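Local atomic coordinates of hypothetical protein DUF871 (Enterococcus faecalis, PDB entry 2P0O), a protein that is of unknown function but is probably a 6-phospho-N-acetylmuramidase, hydrolysing the glycosidic bond of a phosphorylated sugar derived from the cell wall. Residues A[50-55]-A[86-91]; A[269-274]-A[324-329]. All blocks are in the same frame, centred on the assembly; numbering follows the deposited sequence.

Contact 1: residues A[50-55]-A[86-91]; sequences QRLTDL and EPLIEL
Leu91 carries this helix-helix contact by reaching its CD2 methyl over the backbone between Leu52 and Thr53. The apolar part is a small leucine cluster. Leu91 CD2 lies 4.0 Å from Leu52 CG, and the two side chains cross at about a right angle. Leu52 has CG anti to its backbone N (chi1 -157°), which carries its branch toward the second helix; there its CD2 meets Leu88 CD2 at 4.2 Å, methyl against methyl. Leu91 is also covered on its Thr53 side, where CD2 comes within 3.8 Å of Thr53 OG1. That approach is packing: the hydroxyl has its hydrogen bond within its own helix, to Arg49 O, one turn back.

Polar contact between the segments runs through water. No direct hydrogen bond crosses, but one water donates to Thr53 O and to Leu91 O, each 2.6 Å from the water oxygen, and so joins two backbone carbonyls. Thr53 and Leu91 are also the pair of closest approach, 5.8 Å between their CA atoms.

The helix axes come no nearer than 10.1 Å and their N-to-C directions differ by 50°, consistent with the modest 168 Å² buried here. Helix 48-62 and helix 86-91 both belong to the outer layer of the TIM barrel. Beneath them, Leu52 touches Val68 and Leu55 touches Ile66, both on barrel strand 65-70, while Phe80, in the loop before helix 86-91, packs against both Leu88 and Leu91.

Contact 2: residues A[269-274]-A[324-329]; sequences ARDVLR and VDLPKD
Asp271 and Leu326 hold similar first torsions, each with CG anti to its own carbonyl carbon (chi1 -69° for Asp271), and Val324 CG2 occupies the site between backbone N and carbonyl carbon. These settings bring the CG2 methyl of Val324 slantwise against the Asp271 side chain, 3.8 Å from Asp271 OD1 and 4.1 Å from its CB. Two residues further on, Leu326 CD1 reaches Asp271 CB at 4.2 Å and Val272 CG1 at 3.8 Å. The Val272 and Leu326 side chains meet at about a right angle, so methyl touches methyl without the two chains running alongside each other.

The contact lies at one edge of a four-stranded antiparallel sheet, where strand 272-275 begins and strand 319-322 has just ended, in the C-terminal part of the protein, which by family is cyclophilin-like. Strand 272-275 is an outermost strand of that sheet and pairs with strand 319-322; Asp271 keeps a backbone hydrogen bond with Leu323, and Leu273 with Val321. Residues 324-329 then leave the pairing as the loop toward strand 332-337. The geometry records this departure: Asp271 and Val324 are the closest pair, with CA atoms 5.7 Å apart, yet Asp271 O and Val324 N, at 3.5 Å, are not hydrogen-bonded, and no other hydrogen bond passes between the segments.

The carboxylate that Val324 borders is held from its own segment. Arg270 NE donates to Asp271 OD1 at 3.0 Å with an N-H...O angle of 148°, forming a salt bridge, and Arg270 NH1 adds a weak second bond to the same oxygen. NE stands 42° out of the carboxylate plane, so the acid is met from above, and the ion pair would be expected to favour its ionised form.

In the fold
From the N terminus the chain first builds the eight-stranded parallel barrel, and contact 1 closes early within it: 31 residues after the segment 50-55, the chain has passed through strand 65-70 and come back to the outside at 86-91. The barrel is then completed up to strand 218-221. Contact 2 opens only in the C-terminal part, where the 50-residue step from 269-274 to 324-329 includes strands 304-308 and 319-322 of the antiparallel sheet. The two loops follow in series, neither nesting nor crossing. Their centres are about 54 Å apart, on opposite sides of the chain's centre: contact 1 joins two outer helices of the barrel, contact 2 an edge strand and the loop between strands 319-322 and 332-337.

Contact 1: residues A[50-55]-A[86-91]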
# COMPACT_ATOMS: atom_id res chain seq x y z
N GLN A 50 25.49 0.40 -14.86
CA GLN A 50 24.73 1.02 -15.94
C GLN A 50 23.22 0.89 -15.73
O GLN A 50 22.46 1.79 -16.07
CB GLN A 50 25.08 0.52 -17.33
CG GLN A 50 24.81 1.59 -18.39
CD GLN A 50 24.04 1.10 -19.65
OE1 GLN A 50 24.61 1.08 -20.79
NE2 GLN A 50 22.74 0.70 -19.46
N ARG A 51 22.80 -0.23 -15.12
CA ARG A 51 21.40 -0.41 -14.71
C ARG A 51 20.94 0.67 -13.72
O ARG A 51 19.83 1.20 -13.82
CB ARG A 51 21.19 -1.81 -14.11
CG ARG A 51 20.99 -2.89 -15.17
CD ARG A 51 20.86 -4.27 -14.60
NE ARG A 51 21.22 -5.27 -15.61
CZ ARG A 51 21.20 -6.59 -15.43
NH1 ARG A 51 20.83 -7.13 -14.27
NH2 ARG A 51 21.56 -7.38 -16.43
N LEU A 52 21.79 1.00 -12.76
CA LEU A 52 21.50 2.03 -11.76
C LEU A 52 21.50 3.40 -12.40
O LEU A 52 20.67 4.22 -12.02
CB LEU A 52 22.50 1.98 -10.61
CG LEU A 52 22.16 2.56 -9.20
CD1 LEU A 52 20.92 1.91 -8.56
CD2 LEU A 52 23.35 2.42 -8.25
N THR A 53 22.42 3.64 -13.39
CA THR A 53 22.45 4.87 -14.14
C THR A 53 21.16 5.02 -14.95
O THR A 53 20.63 6.12 -15.07
CB THR A 53 23.74 5.02 -15.05
OG1 THR A 53 24.91 4.78 -14.22
CG2 THR A 53 23.81 6.45 -15.67
N ASP A 54 20.65 3.92 -15.53
CA ASP A 54 19.32 3.93 -16.29
C ASP A 54 18.14 4.23 -15.34
O ASP A 54 17.22 5.00 -15.70
CB ASP A 54 19.03 2.58 -16.96
CG ASP A 54 20.07 2.20 -18.00
OD1 ASP A 54 20.54 3.09 -18.78
OD2 ASP A 54 20.40 0.98 -18.03
N LEU A 55 18.15 3.63 -14.15
CA LEU A 55 17.02 3.80 -13.21
C LEU A 55 16.96 5.23 -12.63
O LEU A 55 15.89 5.85 -12.59
CB LEU A 55 17.04 2.74 -12.08
CG LEU A 55 15.98 2.93 -10.97
CD1 LEU A 55 14.59 2.81 -11.52
CD2 LEU A 55 16.15 2.00 -9.75
N GLU A 86 28.95 12.44 -4.30
CA GLU A 86 28.45 13.31 -5.38
C GLU A 86 27.99 12.61 -6.69
O GLU A 86 26.86 12.83 -7.17
CB GLU A 86 29.44 14.45 -5.64
CG GLU A 86 29.41 15.54 -4.62
CD GLU A 86 30.36 15.16 -3.23
OE1 GLU A 86 31.65 15.55 -3.39
OE2 GLU A 86 29.66 14.38 -2.23
N PRO A 87 28.82 11.71 -7.22
CA PRO A 87 28.42 10.89 -8.34
C PRO A 87 27.08 10.13 -8.15
O PRO A 87 26.20 10.16 -9.03
CB PRO A 87 29.58 9.89 -8.46
CG PRO A 87 30.75 10.64 -7.97
CD PRO A 87 30.23 11.42 -6.81
N LEU A 88 26.92 9.49 -7.00
CA LEU A 88 25.67 8.75 -6.71
C LEU A 88 24.45 9.66 -6.65
O LEU A 88 23.32 9.27 -7.08
CB LEU A 88 25.78 7.99 -5.39
CG LEU A 88 26.11 6.48 -5.56
CD1 LEU A 88 26.61 5.88 -4.24
CD2 LEU A 88 24.87 5.72 -6.09
N ILE A 89 24.67 10.85 -6.07
CA ILE A 89 23.61 11.85 -5.99
C ILE A 89 23.30 12.34 -7.40
O ILE A 89 22.13 12.45 -7.78
CB ILE A 89 23.97 13.00 -5.01
CG1 ILE A 89 23.87 12.50 -3.57
CG2 ILE A 89 23.05 14.23 -5.24
CD1 ILE A 89 24.82 13.20 -2.60
N GLU A 90 24.37 12.60 -8.17
CA GLU A 90 24.26 12.99 -9.58
C GLU A 90 23.47 11.97 -10.40
O GLU A 90 22.74 12.38 -11.30
CB GLU A 90 25.67 13.25 -10.19
CG GLU A 90 25.77 13.16 -11.74
CD GLU A 90 25.50 14.50 -12.45
OE1 GLU A 90 26.40 15.46 -12.29
OE2 GLU A 90 24.40 14.57 -13.17
N LEU A 91 23.64 10.62 -9.99
CA LEU A 91 22.89 9.57 -10.69
C LEU A 91 21.37 9.66 -10.52
O LEU A 91 20.62 9.27 -11.43
CB LEU A 91 23.33 8.19 -10.18
CG LEU A 91 24.30 7.31 -11.00
CD1 LEU A 91 25.75 7.75 -10.76
CD2 LEU A 91 24.08 5.82 -10.62
O HOH W 1 21.38 8.11 -13.57

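Contact 2: residues A[269-274]-A[324-329]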
# COMPACT_ATOMS: atom_id res chain seq x y z
N ALA A 269 -22.12 3.30 11.86
CA ALA A 269 -22.63 2.15 12.58
C ALA A 269 -21.52 1.14 12.85
O ALA A 269 -20.59 0.99 12.03
CB ALA A 269 -23.72 1.50 11.74
N ARG A 270 -21.63 0.40 13.94
CA ARG A 270 -20.73 -0.70 14.23
C ARG A 270 -20.87 -1.77 13.14
O ARG A 270 -19.88 -2.25 12.62
CB ARG A 270 -21.08 -1.31 15.61
CG ARG A 270 -20.07 -2.33 16.12
CD ARG A 270 -20.59 -2.98 17.39
NE ARG A 270 -21.84 -3.68 17.12
CZ ARG A 270 -22.53 -4.34 18.04
NH1 ARG A 270 -23.65 -4.94 17.70
NH2 ARG A 270 -22.09 -4.41 19.29
N ASP A 271 -22.11 -2.12 12.81
CA ASP A 271 -22.40 -3.37 12.10
C ASP A 271 -22.42 -3.26 10.58
O ASP A 271 -22.30 -4.29 9.89
CB ASP A 271 -23.80 -3.87 12.51
CG ASP A 271 -23.86 -4.35 13.92
OD1 ASP A 271 -22.80 -4.72 14.47
OD2 ASP A 271 -24.99 -4.38 14.47
N VAL A 272 -22.64 -2.04 10.08
CA VAL A 272 -22.97 -1.81 8.67
C VAL A 272 -22.38 -0.50 8.21
O VAL A 272 -22.14 0.43 9.00
CB VAL A 272 -24.52 -1.73 8.42
CG1 VAL A 272 -25.23 -3.09 8.66
CG2 VAL A 272 -25.18 -0.64 9.27
N LEU A 273 -22.13 -0.42 6.91
CA LEU A 273 -21.95 0.86 6.24
C LEU A 273 -23.35 1.33 5.86
O LEU A 273 -24.18 0.53 5.41
CB LEU A 273 -21.10 0.68 4.96
CG LEU A 273 -19.62 0.39 5.15
CD1 LEU A 273 -18.90 0.29 3.78
CD2 LEU A 273 -18.89 1.44 6.08
N ARG A 274 -23.65 2.61 6.05
CA ARG A 274 -24.98 3.13 5.72
C ARG A 274 -24.91 4.22 4.68
O ARG A 274 -24.27 5.26 4.90
CB ARG A 274 -25.73 3.69 6.95
CG ARG A 274 -25.85 2.77 8.14
CD ARG A 274 -26.51 3.52 9.31
NE ARG A 274 -27.93 3.84 9.02
CZ ARG A 274 -28.68 4.66 9.75
NH1 ARG A 274 -29.97 4.86 9.43
NH2 ARG A 274 -28.18 5.25 10.83
N VAL A 324 -20.14 -7.05 9.44
CA VAL A 324 -20.11 -8.27 10.23
C VAL A 324 -21.23 -9.20 9.69
O VAL A 324 -22.08 -8.76 8.95
CB VAL A 324 -20.35 -7.96 11.75
CG1 VAL A 324 -19.33 -6.94 12.28
CG2 VAL A 324 -21.76 -7.38 12.00
N ASP A 325 -21.23 -10.48 10.08
CA ASP A 325 -22.31 -11.40 9.72
C ASP A 325 -23.58 -11.01 10.46
O ASP A 325 -23.62 -11.01 11.70
CB ASP A 325 -21.93 -12.84 10.09
CG ASP A 325 -20.83 -13.41 9.21
OD1 ASP A 325 -20.38 -12.73 8.25
OD2 ASP A 325 -20.40 -14.56 9.48
N LEU A 326 -24.62 -10.69 9.70
CA LEU A 326 -25.93 -10.39 10.26
C LEU A 326 -26.96 -11.45 9.84
O LEU A 326 -26.87 -12.04 8.76
CB LEU A 326 -26.39 -8.96 9.90
CG LEU A 326 -25.69 -7.83 10.67
CD1 LEU A 326 -26.18 -6.44 10.23
CD2 LEU A 326 -25.98 -7.97 12.17
N PRO A 327 -27.92 -11.71 10.72
CA PRO A 327 -28.89 -12.73 10.35
C PRO A 327 -29.95 -12.20 9.34
O PRO A 327 -30.05 -10.98 9.12
CB PRO A 327 -29.51 -13.11 11.69
CG PRO A 327 -29.44 -11.79 12.51
CD PRO A 327 -28.18 -11.12 12.06
N LYS A 328 -30.68 -13.12 8.71
CA LYS A 328 -31.86 -12.86 7.89
C LYS A 328 -32.83 -11.88 8.56
O LYS A 328 -33.11 -12.00 9.75
CB LYS A 328 -32.60 -14.20 7.72
CG LYS A 328 -33.78 -14.21 6.78
CD LYS A 328 -35.01 -14.89 7.37
CE LYS A 328 -34.82 -16.39 7.56
NZ LYS A 328 -34.73 -17.11 6.25
N ASP A 329 -33.37 -10.94 7.78
CA ASP A 329 -34.40 -10.00 8.25
C ASP A 329 -35.43 -9.81 7.12
O ASP A 329 -35.08 -9.35 6.02
CB ASP A 329 -33.72 -8.66 8.65
CG ASP A 329 -34.68 -7.67 9.32
OD1 ASP A 329 -35.83 -7.51 8.87
OD2 ASP A 329 -34.26 -6.98 10.28